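GTP cyclohydrolase 1 type 2 homolog (Thermus thermophilus, PDB 2YYB) is of unknown function but probably binds divalent metal ions. Local coordinates at residues M1-L14 against A220-P232. Residues are numbered along the deposited sequence; the frame is centred on the assembly and turned at random.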
loop_
_atom_site.group_PDB
_atom_site.type_symbol
_atom_site.label_atom_id
_atom_site.label_comp_id
_atom_site.label_asym_id
_atom_site.label_seq_id
_atom_site.Cartn_x
_atom_site.Cartn_y
_atom_site.Cartn_z
ATOM N N MET A 1 38.255 -24.485 -3.282
ATOM C CA MET A 1 38.065 -23.049 -2.949
ATOM C C MET A 1 37.133 -22.881 -1.757
ATOM O O MET A 1 36.234 -23.692 -1.542
ATOM C CB MET A 1 37.508 -22.294 -4.160
ATOM C CG MET A 1 37.109 -20.858 -3.852
ATOM S SD MET A 1 37.075 -19.765 -5.284
ATOM C CE MET A 1 37.030 -18.148 -4.467
ATOM N N ASP A 2 37.378 -21.848 -0.960
ATOM C CA ASP A 2 36.546 -21.577 0.197
ATOM C C ASP A 2 35.196 -21.059 -0.314
ATOM O O ASP A 2 35.152 -20.093 -1.076
ATOM C CB ASP A 2 37.222 -20.529 1.083
ATOM C CG ASP A 2 36.359 -20.114 2.242
ATOM O OD1 ASP A 2 35.370 -20.826 2.517
ATOM O OD2 ASP A 2 36.660 -19.087 2.881
ATOM N N ARG A 3 34.108 -21.708 0.097
ATOM C CA ARG A 3 32.776 -21.327 -0.348
ATOM C C ARG A 3 32.402 -19.899 -0.006
ATOM O O ARG A 3 31.743 -19.221 -0.782
ATOM C CB ARG A 3 31.717 -22.274 0.240
ATOM C CG ARG A 3 30.287 -21.717 0.262
ATOM C CD ARG A 3 29.877 -21.433 1.692
ATOM N NE ARG A 3 29.581 -22.682 2.377
ATOM C CZ ARG A 3 29.659 -22.878 3.691
ATOM N NH1 ARG A 3 30.029 -21.905 4.507
ATOM N NH2 ARG A 3 29.362 -24.071 4.194
ATOM N N ASP A 4 32.816 -19.443 1.161
ATOM C CA ASP A 4 32.484 -18.098 1.579
ATOM C C ASP A 4 33.148 -17.020 0.714
ATOM O O ASP A 4 32.600 -15.929 0.559
ATOM C CB ASP A 4 32.820 -17.946 3.065
ATOM C CG ASP A 4 31.955 -18.847 3.943
ATOM O OD1 ASP A 4 32.432 -19.321 4.995
ATOM O OD2 ASP A 4 30.782 -19.080 3.574
ATOM N N GLU A 5 34.312 -17.318 0.142
ATOM C CA GLU A 5 34.972 -16.343 -0.722
ATOM C C GLU A 5 34.290 -16.364 -2.081
ATOM O O GLU A 5 34.116 -15.324 -2.718
ATOM C CB GLU A 5 36.446 -16.676 -0.910
ATOM C CG GLU A 5 37.219 -16.755 0.368
ATOM C CD GLU A 5 38.660 -17.138 0.122
ATOM O OE1 GLU A 5 38.924 -17.822 -0.904
ATOM O OE2 GLU A 5 39.523 -16.767 0.959
ATOM N N LEU A 6 33.924 -17.563 -2.523
ATOM C CA LEU A 6 33.234 -17.721 -3.791
ATOM C C LEU A 6 31.915 -16.934 -3.713
ATOM O O LEU A 6 31.569 -16.207 -4.638
ATOM C CB LEU A 6 32.937 -19.198 -4.071
ATOM C CG LEU A 6 33.114 -19.715 -5.511
ATOM C CD1 LEU A 6 32.100 -20.841 -5.795
ATOM C CD2 LEU A 6 32.939 -18.574 -6.503
ATOM N N VAL A 7 31.188 -17.059 -2.607
ATOM C CA VAL A 7 29.935 -16.335 -2.483
ATOM C C VAL A 7 30.181 -14.816 -2.462
ATOM O O VAL A 7 29.448 -14.054 -3.101
ATOM C CB VAL A 7 29.149 -16.770 -1.221
ATOM C CG1 VAL A 7 27.928 -15.900 -1.046
ATOM C CG2 VAL A 7 28.716 -18.224 -1.354
ATOM N N ARG A 8 31.217 -14.384 -1.748
ATOM C CA ARG A 8 31.557 -12.968 -1.667
ATOM C C ARG A 8 31.904 -12.433 -3.053
ATOM O O ARG A 8 31.394 -11.388 -3.474
ATOM C CB ARG A 8 32.751 -12.767 -0.739
ATOM C CG ARG A 8 32.544 -11.765 0.380
ATOM C CD ARG A 8 33.041 -12.351 1.686
ATOM N NE ARG A 8 34.294 -13.080 1.501
ATOM C CZ ARG A 8 34.758 -14.000 2.344
ATOM N NH1 ARG A 8 34.069 -14.303 3.441
ATOM N NH2 ARG A 8 35.901 -14.635 2.085
ATOM N N TYR A 9 32.766 -13.154 -3.764
ATOM C CA TYR A 9 33.155 -12.737 -5.100
ATOM C C TYR A 9 31.926 -12.600 -5.988
ATOM O O TYR A 9 31.700 -11.541 -6.578
ATOM C CB TYR A 9 34.105 -13.741 -5.733
ATOM C CG TYR A 9 34.457 -13.396 -7.168
ATOM C CD1 TYR A 9 35.313 -12.320 -7.466
ATOM C CD2 TYR A 9 33.957 -14.155 -8.232
ATOM C CE1 TYR A 9 35.669 -12.015 -8.797
ATOM C CE2 TYR A 9 34.305 -13.855 -9.555
ATOM C CZ TYR A 9 35.162 -12.787 -9.827
ATOM O OH TYR A 9 35.514 -12.512 -11.128
ATOM N N LEU A 10 31.130 -13.667 -6.082
ATOM C CA LEU A 10 29.931 -13.647 -6.916
ATOM C C LEU A 10 28.982 -12.500 -6.601
ATOM O O LEU A 10 28.498 -11.830 -7.511
ATOM C CB LEU A 10 29.200 -14.979 -6.819
ATOM C CG LEU A 10 29.998 -16.093 -7.501
ATOM C CD1 LEU A 10 29.269 -17.426 -7.371
ATOM C CD2 LEU A 10 30.193 -15.724 -8.962
ATOM N N ASP A 11 28.719 -12.260 -5.326
ATOM C CA ASP A 11 27.833 -11.166 -4.967
ATOM C C ASP A 11 28.448 -9.864 -5.491
ATOM O O ASP A 11 27.742 -8.946 -5.927
ATOM C CB ASP A 11 27.667 -11.092 -3.451
ATOM C CG ASP A 11 26.937 -12.302 -2.880
ATOM O OD1 ASP A 11 27.003 -12.498 -1.655
ATOM O OD2 ASP A 11 26.288 -13.050 -3.645
ATOM N N ALA A 12 29.772 -9.800 -5.464
ATOM C CA ALA A 12 30.483 -8.614 -5.921
ATOM C C ALA A 12 30.424 -8.477 -7.434
ATOM O O ALA A 12 29.976 -7.454 -7.959
ATOM C CB ALA A 12 31.928 -8.677 -5.471
ATOM N N TYR A 13 30.877 -9.525 -8.116
ATOM C CA TYR A 13 30.930 -9.574 -9.567
ATOM C C TYR A 13 29.598 -9.315 -10.229
ATOM O O TYR A 13 29.540 -8.648 -11.257
ATOM C CB TYR A 13 31.463 -10.934 -10.018
ATOM C CG TYR A 13 31.636 -11.080 -11.512
ATOM C CD1 TYR A 13 32.572 -10.314 -12.213
ATOM C CD2 TYR A 13 30.875 -11.997 -12.223
ATOM C CE1 TYR A 13 32.742 -10.467 -13.592
ATOM C CE2 TYR A 13 31.032 -12.162 -13.594
ATOM C CZ TYR A 13 31.965 -11.398 -14.279
ATOM O OH TYR A 13 32.115 -11.586 -15.642
ATOM N N LEU A 14 28.530 -9.856 -9.654
ATOM C CA LEU A 14 27.192 -9.688 -10.205
ATOM C C LEU A 14 26.546 -8.469 -9.569
ATOM O O LEU A 14 25.490 -8.020 -10.002
ATOM C CB LEU A 14 26.359 -10.941 -9.919
ATOM C CG LEU A 14 26.987 -12.251 -10.413
ATOM C CD1 LEU A 14 26.234 -13.437 -9.841
ATOM C CD2 LEU A 14 26.970 -12.292 -11.931
ATOM N N ALA A 220 28.178 -18.998 -19.018
ATOM C CA ALA A 220 29.242 -18.005 -19.008
ATOM C C ALA A 220 29.795 -17.899 -17.585
ATOM O O ALA A 220 30.991 -18.093 -17.370
ATOM C CB ALA A 220 28.723 -16.642 -19.507
ATOM N N LEU A 221 28.924 -17.628 -16.615
ATOM C CA LEU A 221 29.343 -17.506 -15.215
ATOM C C LEU A 221 30.281 -18.637 -14.778
ATOM O O LEU A 221 31.343 -18.379 -14.230
ATOM C CB LEU A 221 28.126 -17.497 -14.287
ATOM C CG LEU A 221 28.019 -16.452 -13.169
ATOM C CD1 LEU A 221 27.030 -16.961 -12.117
ATOM C CD2 LEU A 221 29.371 -16.187 -12.535
ATOM N N ALA A 222 29.893 -19.887 -15.011
ATOM C CA ALA A 222 30.731 -21.014 -14.608
ATOM C C ALA A 222 32.089 -20.976 -15.296
ATOM O O ALA A 222 33.102 -21.237 -14.660
ATOM C CB ALA A 222 30.031 -22.336 -14.902
ATOM N N ALA A 223 32.103 -20.643 -16.589
ATOM C CA ALA A 223 33.337 -20.563 -17.378
ATOM C C ALA A 223 34.245 -19.453 -16.863
ATOM O O ALA A 223 35.479 -19.550 -16.923
ATOM C CB ALA A 223 33.006 -20.312 -18.831
ATOM N N HIS A 224 33.618 -18.391 -16.376
ATOM C CA HIS A 224 34.341 -17.259 -15.824
ATOM C C HIS A 224 35.064 -17.719 -14.572
ATOM O O HIS A 224 36.257 -17.478 -14.417
ATOM C CB HIS A 224 33.361 -16.147 -15.484
ATOM C CG HIS A 224 33.979 -14.975 -14.793
ATOM N ND1 HIS A 224 35.042 -14.275 -15.316
ATOM C CD2 HIS A 224 33.632 -14.332 -13.653
ATOM C CE1 HIS A 224 35.321 -13.249 -14.532
ATOM N NE2 HIS A 224 34.481 -13.260 -13.516
ATOM N N LEU A 225 34.351 -18.411 -13.689
ATOM C CA LEU A 225 34.961 -18.874 -12.454
ATOM C C LEU A 225 36.082 -19.873 -12.707
ATOM O O LEU A 225 36.986 -19.984 -11.899
ATOM C CB LEU A 225 33.913 -19.484 -11.516
ATOM C CG LEU A 225 32.759 -18.601 -11.026
ATOM C CD1 LEU A 225 31.742 -19.467 -10.292
ATOM C CD2 LEU A 225 33.268 -17.494 -10.124
ATOM N N GLU A 226 36.042 -20.599 -13.817
ATOM C CA GLU A 226 37.108 -21.563 -14.098
ATOM C C GLU A 226 38.342 -20.859 -14.636
ATOM O O GLU A 226 39.462 -21.365 -14.531
ATOM C CB GLU A 226 36.672 -22.593 -15.129
ATOM C CG GLU A 226 37.785 -23.563 -15.498
ATOM C CD GLU A 226 37.306 -24.689 -16.399
ATOM O OE1 GLU A 226 37.896 -25.792 -16.344
ATOM O OE2 GLU A 226 36.338 -24.475 -17.172
ATOM N N ALA A 227 38.119 -19.690 -15.227
ATOM C CA ALA A 227 39.195 -18.912 -15.799
ATOM C C ALA A 227 39.923 -18.191 -14.699
ATOM O O ALA A 227 41.131 -18.021 -14.757
ATOM C CB ALA A 227 38.638 -17.901 -16.800
ATOM N N ARG A 228 39.188 -17.783 -13.678
ATOM C CA ARG A 228 39.788 -17.026 -12.599
ATOM C C ARG A 228 40.135 -17.817 -11.337
ATOM O O ARG A 228 40.887 -17.325 -10.491
ATOM C CB ARG A 228 38.866 -15.867 -12.246
ATOM C CG ARG A 228 39.382 -14.959 -11.183
ATOM C CD ARG A 228 38.258 -14.107 -10.663
ATOM N NE ARG A 228 38.631 -13.388 -9.449
ATOM C CZ ARG A 228 39.215 -12.194 -9.427
ATOM N NH1 ARG A 228 39.498 -11.563 -10.566
ATOM N NH2 ARG A 228 39.519 -11.638 -8.260
ATOM N N PHE A 229 39.614 -19.032 -11.205
ATOM C CA PHE A 229 39.882 -19.830 -10.015
ATOM C C PHE A 229 40.194 -21.273 -10.338
ATOM O O PHE A 229 40.414 -22.080 -9.438
ATOM C CB PHE A 229 38.686 -19.798 -9.071
ATOM C CG PHE A 229 38.361 -18.435 -8.549
ATOM C CD1 PHE A 229 39.253 -17.763 -7.733
ATOM C CD2 PHE A 229 37.147 -17.831 -8.861
ATOM C CE1 PHE A 229 38.951 -16.510 -7.230
ATOM C CE2 PHE A 229 36.834 -16.578 -8.364
ATOM C CZ PHE A 229 37.736 -15.911 -7.545
ATOM N N GLY A 230 40.188 -21.613 -11.614
ATOM C CA GLY A 230 40.495 -22.978 -11.982
ATOM C C GLY A 230 39.488 -24.008 -11.515
ATOM O O GLY A 230 39.779 -25.205 -11.537
ATOM N N LEU A 231 38.310 -23.567 -11.079
ATOM C CA LEU A 231 37.276 -24.518 -10.656
ATOM C C LEU A 231 36.704 -25.191 -11.908
ATOM O O LEU A 231 36.366 -24.537 -12.884
ATOM C CB LEU A 231 36.129 -23.815 -9.899
ATOM C CG LEU A 231 36.379 -23.195 -8.513
ATOM C CD1 LEU A 231 35.167 -22.380 -8.085
ATOM C CD2 LEU A 231 36.688 -24.287 -7.479
ATOM N N PRO A 232 36.656 -26.518 -11.916
ATOM C CA PRO A 232 36.096 -27.181 -13.089
ATOM C C PRO A 232 34.568 -27.075 -12.974
ATOM O O PRO A 232 34.037 -26.860 -11.876
ATOM C CB PRO A 232 36.583 -28.614 -12.931
ATOM C CG PRO A 232 36.653 -28.777 -11.433
ATOM C CD PRO A 232 37.292 -27.487 -11.011
#
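Tyr-9 fits as a knob into the hole formed by His-224, Leu-225, Arg-228 and Phe-229. Its CG stands anti to the backbone N (chi1 176°), which carries the phenol across to the second helix. There Tyr-9 OH hydrogen-bonds His-224 NE2 at 2.7 Å, with NE2 in the plane of the phenol ring; either group could donate. Tyrosine suits a place that is both apolar and polar: Phe-229 points an edge at one ring face in a T-shaped pair, planes at 89°, and Leu-225 CD2 lies at the ring edge, 3.8 Å from Tyr-9 CE2. The extended chain of Arg-228 brings its guanidinium nearly parallel to the phenol, with NE 3.3 Å from Tyr-9 CE1. A phenylalanine here would probably leave His-224 NE2 without its hydroxyl partner and the imidazole less firmly fixed in rotation. One turn on, Tyr-13 lies over a face of that imidazole in an offset stack, centroids 4.1 Å apart. At the N-terminus of the chain, the unbranched, extended side chain of Met-1 runs over a face of Phe-229, placing SD 3.9 Å from the ring centroid in a Met-aromatic contact, with CE making a CH-pi contact beside it. Between the aromatic cluster and strand 60-63, leucines suit the buried layer: Leu-225 CD2 meets Leu-6 CD2 at 3.8 Å and Leu-10 CD2 at 3.7 Å, while Leu-6 and Leu-231 touch tip to tip. Asp-2 caps helix 3-13 through Asp-4 N and pairs with Arg-34. The two helices, axes 12.6 Å apart, cross at 121° on one face of the mixed sheet, where Leu-6 and Leu-10 rest on Phe-60 and Leu-221 and Leu-225 on Ile-62, both of strand 60-63, and Leu-231 on Val-39 of strand 39-42.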